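Long-range contacts in putative sortase (Streptococcus pneumoniae, PDB 2W1J), which probably catalyses, as a class C sortase, the transpeptidation that joins pilin subunits covalently into the pilus fibre of the pneumococcus: residues 42-47 with 113-118; 48-53 with 84-89; 76-81 with 121-126; 155-160 with 184-189. One frame throughout, in Å; residues are numbered along the deposited sequence. Where two conformers were deposited one is given.

Contact 1. Residues 42-47 with 113-118; sequences DPWSEE and TAHTGL
Trp44 and His115 make the same choice at their first torsion, CG anti to the carbonyl carbon and beside the backbone N (chi1 -66° and -74°), and the two side chains slide past each other in opposite directions. The five-membered ring of the indole thus arrives at the imidazole edge to edge, with planes inclined at 52° and neither ring over the face of the other. Trp44 NE1 lies 3.0 Å from His115 ND1, each atom near the plane of the other ring; His115 ND1 is hydrogen-bonded to a glycerol molecule. At the far end of the indole, Trp44 CH2 meets Thr113 CG2 tip to tip at 3.2 Å, a tight approach. That methyl is anti to the backbone N of Thr113, which leaves OG1 turned to a weak hydrogen bond with Gly94 O. Asp42, Pro43 and Trp44 match the Asp-Pro-Trp motif of the lid in pilus sortases, and His115 is probably the histidine of the sortase His-Cys-Arg triad; Trp44 also touches Cys177, the likely nucleophile. Pro43 has two uses: its CG packs 3.8 Å from Thr113 CG2, and its CB lies over one face of the indole, displaced from the ring centre. Ala114 O approaches the indole edge, 3.6 Å from Trp44 CZ2. A type I turn from Asp42 to Ser45 shapes this segment, Asp42 O accepting from both Ser45 N (3.0 Å) and Ser45 OG (2.9 Å), and Ser45 is the N-cap of helix 46-49.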
loop_
_atom_site.group_PDB
_atom_site.type_symbol
_atom_site.label_atom_id
_atom_site.label_comp_id
_atom_site.label_asym_id
_atom_site.label_seq_id
_atom_site.Cartn_x
_atom_site.Cartn_y
_atom_site.Cartn_z
ATOM N N ASP A 42 -8.769 6.356 -10.199
ATOM C CA ASP A 42 -9.564 5.889 -9.058
ATOM C C ASP A 42 -9.746 4.382 -9.180
ATOM O O ASP A 42 -10.348 3.912 -10.143
ATOM C CB ASP A 42 -10.934 6.580 -9.053
ATOM C CG ASP A 42 -11.887 6.011 -8.012
ATOM O OD1 ASP A 42 -11.421 5.617 -6.925
ATOM O OD2 ASP A 42 -13.108 6.015 -8.274
ATOM N N PRO A 43 -9.233 3.611 -8.208
ATOM C CA PRO A 43 -9.264 2.153 -8.355
ATOM C C PRO A 43 -10.645 1.562 -8.603
ATOM O O PRO A 43 -10.756 0.487 -9.193
ATOM C CB PRO A 43 -8.727 1.662 -7.009
ATOM C CG PRO A 43 -7.778 2.733 -6.596
ATOM C CD PRO A 43 -8.428 4.026 -7.042
ATOM N N TRP A 44 -11.690 2.246 -8.148
ATOM C CA TRP A 44 -13.027 1.672 -8.222
ATOM C C TRP A 44 -13.775 2.052 -9.499
ATOM O O TRP A 44 -14.906 1.614 -9.719
ATOM C CB TRP A 44 -13.827 1.996 -6.957
ATOM C CG TRP A 44 -13.238 1.328 -5.742
ATOM C CD1 TRP A 44 -13.538 0.086 -5.267
ATOM C CD2 TRP A 44 -12.210 1.845 -4.885
ATOM N NE1 TRP A 44 -12.775 -0.198 -4.157
ATOM C CE2 TRP A 44 -11.959 0.870 -3.897
ATOM C CE3 TRP A 44 -11.494 3.045 -4.846
ATOM C CZ2 TRP A 44 -11.013 1.054 -2.888
ATOM C CZ3 TRP A 44 -10.556 3.225 -3.839
ATOM C CH2 TRP A 44 -10.320 2.233 -2.878
ATOM N N SER A 45 -13.131 2.838 -10.354
ATOM C CA SER A 45 -13.704 3.183 -11.652
ATOM C C SER A 45 -13.606 1.991 -12.599
ATOM O O SER A 45 -12.762 1.115 -12.423
ATOM C CB SER A 45 -12.976 4.385 -12.252
ATOM O OG SER A 45 -11.680 4.026 -12.697
ATOM N N GLU A 46 -14.462 1.966 -13.616
ATOM C CA GLU A 46 -14.483 0.850 -14.555
ATOM C C GLU A 46 -13.151 0.670 -15.275
ATOM O O GLU A 46 -12.686 -0.454 -15.458
ATOM C CB GLU A 46 -15.625 1.006 -15.566
ATOM C CG GLU A 46 -16.995 0.725 -14.978
ATOM C CD GLU A 46 -17.130 -0.705 -14.495
ATOM O OE1 GLU A 46 -16.800 -1.625 -15.273
ATOM O OE2 GLU A 46 -17.564 -0.909 -13.340
ATOM N N GLU A 47 -12.536 1.782 -15.668
ATOM C CA GLU A 47 -11.273 1.749 -16.399
ATOM C C GLU A 47 -10.162 1.107 -15.569
ATOM O O GLU A 47 -9.303 0.403 -16.097
ATOM C CB GLU A 47 -10.867 3.163 -16.828
ATOM C CG GLU A 47 -9.543 3.242 -17.578
ATOM C CD GLU A 47 -9.019 4.662 -17.690
ATOM O OE1 GLU A 47 -9.840 5.603 -17.641
ATOM O OE2 GLU A 47 -7.788 4.836 -17.830
ATOM N N THR A 113 -4.252 0.337 -1.259
ATOM C CA THR A 113 -5.700 0.407 -1.462
ATOM C C THR A 113 -6.373 -0.913 -1.097
ATOM O O THR A 113 -5.847 -1.974 -1.427
ATOM C CB THR A 113 -5.956 0.603 -2.965
ATOM O OG1 THR A 113 -5.117 1.649 -3.471
ATOM C CG2 THR A 113 -7.416 0.909 -3.247
ATOM N N ALA A 114 -7.545 -0.857 -0.472
ATOM C CA ALA A 114 -8.331 -2.077 -0.288
ATOM C C ALA A 114 -9.795 -1.734 -0.060
ATOM O O ALA A 114 -10.135 -0.581 0.241
ATOM C CB ALA A 114 -7.780 -2.928 0.869
ATOM N N HIS A 115 -10.660 -2.732 -0.210
ATOM C CA HIS A 115 -12.103 -2.520 -0.130
ATOM C C HIS A 115 -12.590 -2.235 1.283
ATOM O O HIS A 115 -11.963 -2.619 2.275
ATOM C CB HIS A 115 -12.846 -3.761 -0.622
ATOM C CG HIS A 115 -12.817 -3.952 -2.104
ATOM N ND1 HIS A 115 -13.103 -2.940 -2.996
ATOM C CD2 HIS A 115 -12.590 -5.058 -2.851
ATOM C CE1 HIS A 115 -13.034 -3.411 -4.230
ATOM N NE2 HIS A 115 -12.732 -4.696 -4.170
ATOM N N THR A 116 -13.754 -1.592 1.354
ATOM C CA THR A 116 -14.567 -1.550 2.564
ATOM C C THR A 116 -15.926 -2.161 2.232
ATOM O O THR A 116 -16.500 -1.879 1.179
ATOM C CB THR A 116 -14.775 -0.100 3.083
ATOM O OG1 THR A 116 -13.604 0.355 3.792
ATOM C CG2 THR A 116 -15.954 -0.032 4.023
ATOM N N GLY A 117 -16.427 -3.022 3.113
ATOM C CA GLY A 117 -17.792 -3.521 2.968
ATOM C C GLY A 117 -17.969 -4.744 2.087
ATOM O O GLY A 117 -19.098 -5.100 1.762
ATOM N N LEU A 118 -16.880 -5.406 1.695
ATOM C CA LEU A 118 -16.991 -6.687 0.994
ATOM C C LEU A 118 -17.645 -7.701 1.910
ATOM O O LEU A 118 -17.265 -7.820 3.071
ATOM C CB LEU A 118 -15.609 -7.221 0.644
ATOM C CG LEU A 118 -14.891 -6.622 -0.551
ATOM C CD1 LEU A 118 -13.686 -7.497 -0.855
ATOM C CD2 LEU A 118 -15.821 -6.559 -1.746
#

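Contact 2. Residues 48-53 with 84-89; sequences MKKKGR and TAEEVL
Where helix 46-49 ends, Lys49 O takes the N-H of Glu86 from the start of helix 86-91, the N-to-O distance being 2.9 Å and the bond nearly straight at 168°, in the carbonyl plane and along a lone pair. Glu86 carries the side-chain part. Its CG sits in the crowded position between backbone N and carbonyl carbon (chi1 64°), and the extended chain beyond it crosses Lys49 at about a right angle, with Glu86 CG 3.3 Å from Lys49 O. Glu86 OE1 forms a long salt bridge with Lys50 NZ (3.7 Å), whose stronger partner is Glu46. Two waters bridge backbone oxygens to side chains. One donates to Met48 O (2.7 Å) and is hydrogen-bonded to Thr84 OG1; the other links Lys51 O with Glu87 OE1. Met48, bent at chi2 and chi3, brings its CE to within 3.6 Å of Thr84 OG1. Ala85, the N-cap residue, lays its CB against Lys51 O. The end of one short helix thus meets the beginning of another, fastening the chain that follows the probable Asp-Pro-Trp lid of a class C sortase to the body of the sortase domain.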
loop_
_atom_site.group_PDB
_atom_site.type_symbol
_atom_site.label_atom_id
_atom_site.label_comp_id
_atom_site.label_asym_id
_atom_site.label_seq_id
_atom_site.Cartn_x
_atom_site.Cartn_y
_atom_site.Cartn_z
ATOM N N MET A 48 -10.192 1.340 -14.262
ATOM C CA MET A 48 -9.147 0.815 -13.390
ATOM C C MET A 48 -9.420 -0.627 -12.976
ATOM O O MET A 48 -8.497 -1.435 -12.887
ATOM C CB MET A 48 -8.959 1.717 -12.168
ATOM C CG MET A 48 -8.485 3.120 -12.520
ATOM S SD MET A 48 -6.777 3.141 -13.111
ATOM C CE MET A 48 -5.916 2.733 -11.594
ATOM N N LYS A 49 -10.689 -0.955 -12.742
ATOM C CA LYS A 49 -11.070 -2.321 -12.389
ATOM C C LYS A 49 -10.593 -3.323 -13.440
ATOM O O LYS A 49 -10.232 -4.451 -13.107
ATOM C CB LYS A 49 -12.593 -2.444 -12.227
ATOM C CG LYS A 49 -13.162 -1.795 -10.973
ATOM C CD LYS A 49 -14.684 -1.860 -10.952
ATOM C CE LYS A 49 -15.181 -3.115 -10.252
ATOM N NZ LYS A 49 -15.125 -2.992 -8.761
ATOM N N LYS A 50 -10.599 -2.905 -14.704
ATOM C CA LYS A 50 -10.370 -3.825 -15.819
ATOM C C LYS A 50 -8.934 -3.799 -16.329
ATOM O O LYS A 50 -8.636 -4.338 -17.396
ATOM C CB LYS A 50 -11.330 -3.523 -16.973
ATOM C CG LYS A 50 -12.804 -3.568 -16.601
ATOM C CD LYS A 50 -13.279 -4.994 -16.348
ATOM C CE LYS A 50 -14.793 -5.056 -16.188
ATOM N NZ LYS A 50 -15.270 -4.312 -14.986
ATOM N N LYS A 51 -8.040 -3.181 -15.562
ATOM C CA LYS A 51 -6.639 -3.093 -15.951
ATOM C C LYS A 51 -5.994 -4.472 -16.033
ATOM O O LYS A 51 -6.380 -5.396 -15.318
ATOM C CB LYS A 51 -5.870 -2.215 -14.965
ATOM C CG LYS A 51 -6.354 -0.777 -14.918
ATOM C CD LYS A 51 -6.054 -0.064 -16.225
ATOM C CE LYS A 51 -6.587 1.357 -16.209
ATOM N NZ LYS A 51 -6.386 2.036 -17.518
ATOM N N GLY A 52 -5.012 -4.609 -16.915
ATOM C CA GLY A 52 -4.301 -5.871 -17.060
ATOM C C GLY A 52 -3.368 -6.088 -15.885
ATOM O O GLY A 52 -3.323 -5.280 -14.959
ATOM N N ARG A 53 -2.626 -7.189 -15.915
ATOM C CA ARG A 53 -1.640 -7.453 -14.873
ATOM C C ARG A 53 -0.638 -6.307 -14.809
ATOM O O ARG A 53 -0.307 -5.703 -15.827
ATOM C CB ARG A 53 -0.910 -8.776 -15.129
ATOM C CG ARG A 53 -1.742 -10.023 -14.852
ATOM C CD ARG A 53 -0.889 -11.281 -14.902
ATOM N NE ARG A 53 -1.702 -12.493 -14.920
ATOM C CZ ARG A 53 -1.216 -13.719 -14.770
ATOM N NH1 ARG A 53 0.084 -13.900 -14.580
ATOM N NH2 ARG A 53 -2.029 -14.767 -14.803
ATOM N N THR A 84 -4.160 -2.087 -8.980
ATOM C CA THR A 84 -5.417 -2.052 -8.250
ATOM C C THR A 84 -6.551 -2.654 -9.068
ATOM O O THR A 84 -7.714 -2.303 -8.877
ATOM C CB THR A 84 -5.793 -0.613 -7.819
ATOM O OG1 THR A 84 -5.737 0.265 -8.947
ATOM C CG2 THR A 84 -4.828 -0.099 -6.746
ATOM N N ALA A 85 -6.208 -3.564 -9.974
ATOM C CA ALA A 85 -7.217 -4.268 -10.766
ATOM C C ALA A 85 -8.226 -4.993 -9.878
ATOM O O ALA A 85 -7.934 -5.334 -8.737
ATOM C CB ALA A 85 -6.548 -5.243 -11.723
ATOM N N GLU A 86 -9.411 -5.269 -10.417
ATOM C CA GLU A 86 -10.463 -5.885 -9.611
ATOM C C GLU A 86 -10.030 -7.206 -8.979
ATOM O O GLU A 86 -10.353 -7.480 -7.825
ATOM C CB GLU A 86 -11.772 -6.033 -10.397
ATOM C CG GLU A 86 -11.708 -6.953 -11.595
ATOM C CD GLU A 86 -12.949 -6.861 -12.456
ATOM O OE1 GLU A 86 -13.872 -6.096 -12.096
ATOM O OE2 GLU A 86 -13.000 -7.551 -13.492
ATOM N N GLU A 87 -9.279 -8.012 -9.725
ATOM C CA GLU A 87 -8.800 -9.288 -9.207
ATOM C C GLU A 87 -7.896 -9.105 -7.989
ATOM O O GLU A 87 -7.969 -9.875 -7.032
ATOM C CB GLU A 87 -8.066 -10.074 -10.295
ATOM C CG GLU A 87 -8.944 -10.486 -11.471
ATOM C CD GLU A 87 -8.919 -9.488 -12.619
ATOM O OE1 GLU A 87 -8.700 -8.281 -12.374
ATOM O OE2 GLU A 87 -9.123 -9.917 -13.775
ATOM N N VAL A 88 -7.058 -8.073 -8.022
ATOM C CA VAL A 88 -6.142 -7.799 -6.915
ATOM C C VAL A 88 -6.917 -7.428 -5.649
ATOM O O VAL A 88 -6.659 -7.972 -4.572
ATOM C CB VAL A 88 -5.121 -6.695 -7.280
ATOM C CG1 VAL A 88 -4.544 -6.039 -6.025
ATOM C CG2 VAL A 88 -4.014 -7.273 -8.145
ATOM N N LEU A 89 -7.902 -6.545 -5.783
ATOM C CA LEU A 89 -8.662 -6.100 -4.618
ATOM C C LEU A 89 -9.594 -7.176 -4.066
ATOM O O LEU A 89 -10.069 -7.084 -2.937
ATOM C CB LEU A 89 -9.432 -4.812 -4.919
ATOM C CG LEU A 89 -8.555 -3.619 -5.311
ATOM C CD1 LEU A 89 -9.378 -2.351 -5.423
ATOM C CD2 LEU A 89 -7.420 -3.421 -4.319
HETATM O O HOH W 1 -6.358 -0.644 -11.381
HETATM O O HOH W 2 -8.645 -6.569 -14.432
#

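Contact 3. Residues 76-81 with 121-126; sequences VDLPVY and AKMFTD
Leu78 pushes its two methyls into different partners. CD1 comes 3.7 Å from Phe124 CE1, and CD2 rests 3.8 Å from Met123 SD, where the leucine and methionine chains cross at about a right angle. Val76, two residues back on strand 76-82 and also facing the loop, places CG1 at the edge of the Phe124 ring (4.3 Å to CE1) and CG2 against Met123 O at 3.9 Å. Beside it the aliphatic part of Lys122 approaches loosely, its extended chain leading NZ to a hydrogen bond with Asp75 O. What presents these groups is a type II' turn from Lys122 to Thr125. Lys122 O accepts twice from Thr125, from N at 2.8 Å and from OG1 along a lone pair at 2.8 Å. Met123 holds the second position of the turn with a positive phi (45°, psi -120°), unusual for a residue with a side chain. Further out, Phe124 packs on Ala114 and on Leu174 and Thr176 of strand 170-178, while Thr125 OG1 also takes the N-H of Gly117. The loop between strands 108-113 and 135-139 is thereby laid over one face of the sortase beta sheet. No hydrogen bond joins the two segments; apart from the Met123 carbonyl oxygen and the Lys122 chain, methyls, a thioether and an aromatic ring meet, so the join rests on apolar packing, and the polar bonds that set the turn lie on the loop side.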
loop_
_atom_site.group_PDB
_atom_site.type_symbol
_atom_site.label_atom_id
_atom_site.label_comp_id
_atom_site.label_asym_id
_atom_site.label_seq_id
_atom_site.Cartn_x
_atom_site.Cartn_y
_atom_site.Cartn_z
ATOM N N VAL A 76 -5.601 -6.297 11.191
ATOM C CA VAL A 76 -5.465 -6.408 9.743
ATOM C C VAL A 76 -4.051 -6.847 9.376
ATOM O O VAL A 76 -3.072 -6.352 9.940
ATOM C CB VAL A 76 -5.775 -5.059 9.067
ATOM C CG1 VAL A 76 -5.314 -5.057 7.624
ATOM C CG2 VAL A 76 -7.248 -4.751 9.170
ATOM N N ASP A 77 -3.933 -7.810 8.471
ATOM C CA ASP A 77 -2.643 -8.117 7.867
ATOM C C ASP A 77 -2.966 -8.588 6.463
ATOM O O ASP A 77 -3.471 -9.697 6.272
ATOM C CB ASP A 77 -1.868 -9.174 8.661
ATOM C CG ASP A 77 -0.359 -9.112 8.413
ATOM O OD1 ASP A 77 0.102 -8.310 7.563
ATOM O OD2 ASP A 77 0.377 -9.873 9.074
ATOM N N LEU A 78 -2.723 -7.721 5.484
ATOM C CA LEU A 78 -3.128 -8.004 4.106
ATOM C C LEU A 78 -1.928 -8.062 3.184
ATOM O O LEU A 78 -1.058 -7.196 3.243
ATOM C CB LEU A 78 -4.060 -6.917 3.580
ATOM C CG LEU A 78 -5.488 -6.878 4.100
ATOM C CD1 LEU A 78 -6.189 -5.691 3.457
ATOM C CD2 LEU A 78 -6.213 -8.179 3.776
ATOM N N PRO A 79 -1.893 -9.062 2.297
ATOM C CA PRO A 79 -0.864 -9.052 1.268
ATOM C C PRO A 79 -1.101 -7.893 0.309
ATOM O O PRO A 79 -2.259 -7.494 0.083
ATOM C CB PRO A 79 -1.075 -10.381 0.547
ATOM C CG PRO A 79 -2.533 -10.685 0.743
ATOM C CD PRO A 79 -2.898 -10.123 2.090
ATOM N N VAL A 80 -0.016 -7.339 -0.225
ATOM C CA VAL A 80 -0.090 -6.217 -1.153
ATOM C C VAL A 80 0.388 -6.677 -2.522
ATOM O O VAL A 80 1.473 -7.262 -2.650
ATOM C CB VAL A 80 0.798 -5.036 -0.673
ATOM C CG1 VAL A 80 0.774 -3.911 -1.686
ATOM C CG2 VAL A 80 0.353 -4.541 0.695
ATOM N N TYR A 81 -0.424 -6.419 -3.542
ATOM C CA TYR A 81 -0.091 -6.771 -4.922
ATOM C C TYR A 81 0.096 -5.505 -5.731
ATOM O O TYR A 81 -0.399 -4.447 -5.346
ATOM C CB TYR A 81 -1.213 -7.600 -5.555
ATOM C CG TYR A 81 -1.450 -8.902 -4.842
ATOM C CD1 TYR A 81 -2.351 -8.993 -3.794
ATOM C CD2 TYR A 81 -0.746 -10.044 -5.203
ATOM C CE1 TYR A 81 -2.552 -10.190 -3.130
ATOM C CE2 TYR A 81 -0.939 -11.239 -4.544
ATOM C CZ TYR A 81 -1.837 -11.305 -3.505
ATOM O OH TYR A 81 -2.025 -12.507 -2.858
ATOM N N ALA A 121 -14.778 -10.663 2.993
ATOM C CA ALA A 121 -13.505 -10.397 3.646
ATOM C C ALA A 121 -13.504 -8.960 4.116
ATOM O O ALA A 121 -13.951 -8.056 3.404
ATOM C CB ALA A 121 -12.361 -10.632 2.682
ATOM N N LYS A 122 -12.995 -8.743 5.321
ATOM C CA LYS A 122 -13.081 -7.413 5.902
ATOM C C LYS A 122 -12.170 -6.388 5.222
ATOM O O LYS A 122 -12.510 -5.210 5.180
ATOM C CB LYS A 122 -12.865 -7.445 7.419
ATOM C CG LYS A 122 -11.495 -7.912 7.846
ATOM C CD LYS A 122 -11.404 -8.075 9.358
ATOM C CE LYS A 122 -9.952 -8.109 9.797
ATOM N NZ LYS A 122 -9.834 -8.300 11.268
ATOM N N MET A 123 -11.053 -6.839 4.650
ATOM C CA MET A 123 -10.120 -5.928 3.976
ATOM C C MET A 123 -9.887 -4.673 4.826
ATOM O O MET A 123 -9.436 -4.796 5.963
ATOM C CB MET A 123 -10.589 -5.604 2.550
ATOM C CG MET A 123 -10.770 -6.836 1.646
ATOM S SD MET A 123 -9.275 -7.836 1.520
ATOM C CE MET A 123 -9.739 -8.901 0.155
ATOM N N PHE A 124 -10.203 -3.490 4.295
ATOM C CA PHE A 124 -9.978 -2.222 5.020
ATOM C C PHE A 124 -11.267 -1.658 5.659
ATOM O O PHE A 124 -11.357 -0.472 5.973
ATOM C CB PHE A 124 -9.368 -1.151 4.102
ATOM C CG PHE A 124 -7.859 -1.217 3.943
ATOM C CD1 PHE A 124 -7.059 -2.136 4.618
ATOM C CD2 PHE A 124 -7.241 -0.304 3.098
ATOM C CE1 PHE A 124 -5.672 -2.137 4.428
ATOM C CE2 PHE A 124 -5.873 -0.294 2.908
ATOM C CZ PHE A 124 -5.078 -1.201 3.573
ATOM N N THR A 125 -12.273 -2.502 5.864
ATOM C CA THR A 125 -13.534 -2.020 6.436
ATOM C C THR A 125 -13.337 -1.239 7.733
ATOM O O THR A 125 -14.019 -0.231 7.966
ATOM C CB THR A 125 -14.517 -3.176 6.670
ATOM O OG1 THR A 125 -14.894 -3.705 5.400
ATOM C CG2 THR A 125 -15.771 -2.693 7.415
ATOM N N ASP A 126 -12.434 -1.709 8.589
ATOM C CA ASP A 126 -12.248 -1.074 9.894
ATOM C C ASP A 126 -11.270 0.108 9.880
ATOM O O ASP A 126 -10.878 0.611 10.930
ATOM C CB ASP A 126 -11.828 -2.104 10.948
ATOM C CG ASP A 126 -12.971 -3.014 11.373
ATOM O OD1 ASP A 126 -14.160 -2.629 11.242
ATOM O OD2 ASP A 126 -12.674 -4.131 11.843
#

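Contact 4. Residues 155-160 with 184-189; sequences IEPTNF and THRLLV
Arg186 NH1 is gripped by two carbonyl oxygens, His185 O at 2.9 Å and Asn183 O. The bond to His185 O is not on a lone pair: the donor stands 61° out of the carbonyl plane, although the oxygen is close to the guanidinium plane. NH2 makes a salt bridge with Asp42, and NE has a weak bond to a water (3.4 Å) that donates to Pro157 O (3.1 Å). Pro157 CG lies over the centre of one guanidinium face, 3.5 Å above its plane, and with the polar partners it holds the flat group in place. Arg186 is probably the arginine of the sortase His-Cys-Arg triad, which fits its packing on Cys177 and Trp44; the acidic neighbour would be expected to favour its positive charge. It stands on strand 185-194 of the sortase beta sheet, where Ile155 and Arg186 form an antiparallel hydrogen-bonded pair, both N-to-O distances (Ile155 N to Arg186 O and Arg186 N to Ile155 O) being 2.9 Å. Just before, Thr184 and His185 make a classic beta bulge opposite Thr178. Ile155 has CG1 in the crowded position between backbone N and carbonyl carbon (chi1 60°), 3.7 Å from Arg186 CB. Its CG2 reaches Leu188 CD1 at 4.1 Å. After Ile155 the chain leaves the sheet through a type I turn from Glu156 to Asn159, closed by Asn159 N to Glu156 O.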
loop_
_atom_site.group_PDB
_atom_site.type_symbol
_atom_site.label_atom_id
_atom_site.label_comp_id
_atom_site.label_asym_id
_atom_site.label_seq_id
_atom_site.Cartn_x
_atom_site.Cartn_y
_atom_site.Cartn_z
ATOM N N ILE A 155 -12.120 12.514 0.776
ATOM C CA ILE A 155 -11.984 13.221 -0.499
ATOM C C ILE A 155 -13.012 12.704 -1.501
ATOM O O ILE A 155 -13.583 11.614 -1.336
ATOM C CB ILE A 155 -10.571 12.997 -1.131
ATOM C CG1 ILE A 155 -10.327 11.512 -1.401
ATOM C CG2 ILE A 155 -9.468 13.581 -0.252
ATOM C CD1 ILE A 155 -9.158 11.205 -2.351
ATOM N N GLU A 156 -13.223 13.464 -2.567
ATOM C CA GLU A 156 -13.953 12.910 -3.703
ATOM C C GLU A 156 -13.007 12.017 -4.513
ATOM O O GLU A 156 -11.783 12.196 -4.476
ATOM C CB GLU A 156 -14.563 14.006 -4.569
ATOM C CG GLU A 156 -13.523 14.933 -5.126
ATOM C CD GLU A 156 -14.101 16.076 -5.921
ATOM O OE1 GLU A 156 -15.217 16.540 -5.596
ATOM O OE2 GLU A 156 -13.415 16.512 -6.867
ATOM N N PRO A 157 -13.572 11.049 -5.243
ATOM C CA PRO A 157 -12.762 9.977 -5.815
ATOM C C PRO A 157 -11.668 10.377 -6.805
ATOM O O PRO A 157 -10.697 9.642 -6.953
ATOM C CB PRO A 157 -13.802 9.077 -6.482
ATOM C CG PRO A 157 -15.012 9.244 -5.615
ATOM C CD PRO A 157 -15.009 10.718 -5.271
ATOM N N THR A 158 -11.815 11.500 -7.493
ATOM C CA THR A 158 -10.819 11.853 -8.510
ATOM C C THR A 158 -9.869 12.967 -8.087
ATOM O O THR A 158 -9.107 13.491 -8.908
ATOM C CB THR A 158 -11.477 12.228 -9.846
ATOM O OG1 THR A 158 -12.457 13.249 -9.626
ATOM C CG2 THR A 158 -12.135 11.007 -10.464
ATOM N N ASN A 159 -9.928 13.339 -6.814
ATOM C CA ASN A 159 -8.983 14.300 -6.262
ATOM C C ASN A 159 -7.770 13.552 -5.725
ATOM O O ASN A 159 -7.861 12.874 -4.705
ATOM C CB ASN A 159 -9.642 15.095 -5.134
ATOM C CG ASN A 159 -8.655 15.979 -4.394
ATOM O OD1 ASN A 159 -7.539 16.214 -4.864
ATOM N ND2 ASN A 159 -9.059 16.469 -3.228
ATOM N N PHE A 160 -6.645 13.650 -6.427
ATOM C CA PHE A 160 -5.445 12.902 -6.060
ATOM C C PHE A 160 -4.391 13.749 -5.351
ATOM O O PHE A 160 -3.289 13.262 -5.074
ATOM C CB PHE A 160 -4.827 12.259 -7.306
ATOM C CG PHE A 160 -5.793 11.419 -8.096
ATOM C CD1 PHE A 160 -6.672 10.565 -7.452
ATOM C CD2 PHE A 160 -5.823 11.483 -9.480
ATOM C CE1 PHE A 160 -7.563 9.787 -8.173
ATOM C CE2 PHE A 160 -6.705 10.704 -10.208
ATOM C CZ PHE A 160 -7.581 9.856 -9.550
ATOM N N THR A 184 -19.420 6.919 -1.854
ATOM C CA THR A 184 -19.392 8.040 -2.783
ATOM C C THR A 184 -18.055 8.782 -2.718
ATOM O O THR A 184 -17.720 9.542 -3.635
ATOM C CB THR A 184 -20.510 9.033 -2.438
ATOM O OG1 THR A 184 -20.499 9.251 -1.025
ATOM C CG2 THR A 184 -21.882 8.476 -2.852
ATOM N N HIS A 185 -17.302 8.554 -1.645
ATOM C CA HIS A 185 -16.075 9.287 -1.374
ATOM C C HIS A 185 -14.970 8.303 -1.052
ATOM O O HIS A 185 -15.177 7.087 -1.127
ATOM C CB HIS A 185 -16.314 10.274 -0.236
ATOM C CG HIS A 185 -17.252 11.373 -0.618
ATOM N ND1 HIS A 185 -18.621 11.208 -0.631
ATOM C CD2 HIS A 185 -17.017 12.621 -1.090
ATOM C CE1 HIS A 185 -19.190 12.327 -1.046
ATOM N NE2 HIS A 185 -18.239 13.198 -1.335
ATOM N N ARG A 186 -13.800 8.824 -0.710
ATOM C CA ARG A 186 -12.680 7.965 -0.327
ATOM C C ARG A 186 -12.137 8.427 1.014
ATOM O O ARG A 186 -12.102 9.631 1.304
ATOM C CB ARG A 186 -11.553 7.985 -1.373
ATOM C CG ARG A 186 -12.027 7.707 -2.804
ATOM C CD ARG A 186 -12.511 6.282 -2.994
ATOM N NE ARG A 186 -13.018 6.042 -4.348
ATOM C CZ ARG A 186 -14.297 5.891 -4.677
ATOM N NH1 ARG A 186 -15.252 5.976 -3.759
ATOM N NH2 ARG A 186 -14.624 5.657 -5.947
ATOM N N LEU A 187 -11.747 7.456 1.831
ATOM C CA LEU A 187 -11.113 7.699 3.121
ATOM C C LEU A 187 -9.615 7.484 2.960
ATOM O O LEU A 187 -9.186 6.446 2.430
ATOM C CB LEU A 187 -11.660 6.706 4.151
ATOM C CG LEU A 187 -11.098 6.806 5.570
ATOM C CD1 LEU A 187 -11.548 8.093 6.210
ATOM C CD2 LEU A 187 -11.536 5.616 6.422
ATOM N N LEU A 188 -8.839 8.455 3.430
ATOM C CA LEU A 188 -7.383 8.426 3.365
ATOM C C LEU A 188 -6.836 8.441 4.776
ATOM O O LEU A 188 -7.052 9.419 5.503
ATOM C CB LEU A 188 -6.850 9.677 2.671
ATOM C CG LEU A 188 -7.207 9.929 1.216
ATOM C CD1 LEU A 188 -6.405 11.076 0.646
ATOM C CD2 LEU A 188 -7.065 8.701 0.383
ATOM N N VAL A 189 -6.120 7.393 5.154
ATOM C CA VAL A 189 -5.470 7.347 6.451
ATOM C C VAL A 189 -3.975 7.438 6.179
ATOM O O VAL A 189 -3.386 6.493 5.653
ATOM C CB VAL A 189 -5.829 6.057 7.202
ATOM C CG1 VAL A 189 -5.009 5.944 8.480
ATOM C CG2 VAL A 189 -7.334 6.029 7.514
HETATM O O HOH W 3 -9.987 7.008 -5.448
#

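Contacts 1 and 2 have centres about 9 Å apart and share helix 46-49, so the probable lid and the chain after it are held side by side, with contact 2 enclosed by contact 1 along the sequence. Contact 4 comes later in the chain, its centre about 11 Å from that of contact 1, and the Asp42 to Arg186 salt bridge joins them. Contact 3 crosses contacts 1 and 2 in sequence; its centre about 13 Å from that of contact 1, it adjoins it through the His115 to Phe124 and Gly117 to Thr125 bonds. Contacts 3 and 4 reach the same sheet but do not touch, their centres about 18 Å apart. Probable lid, histidine and arginine thus converge around one likely active site.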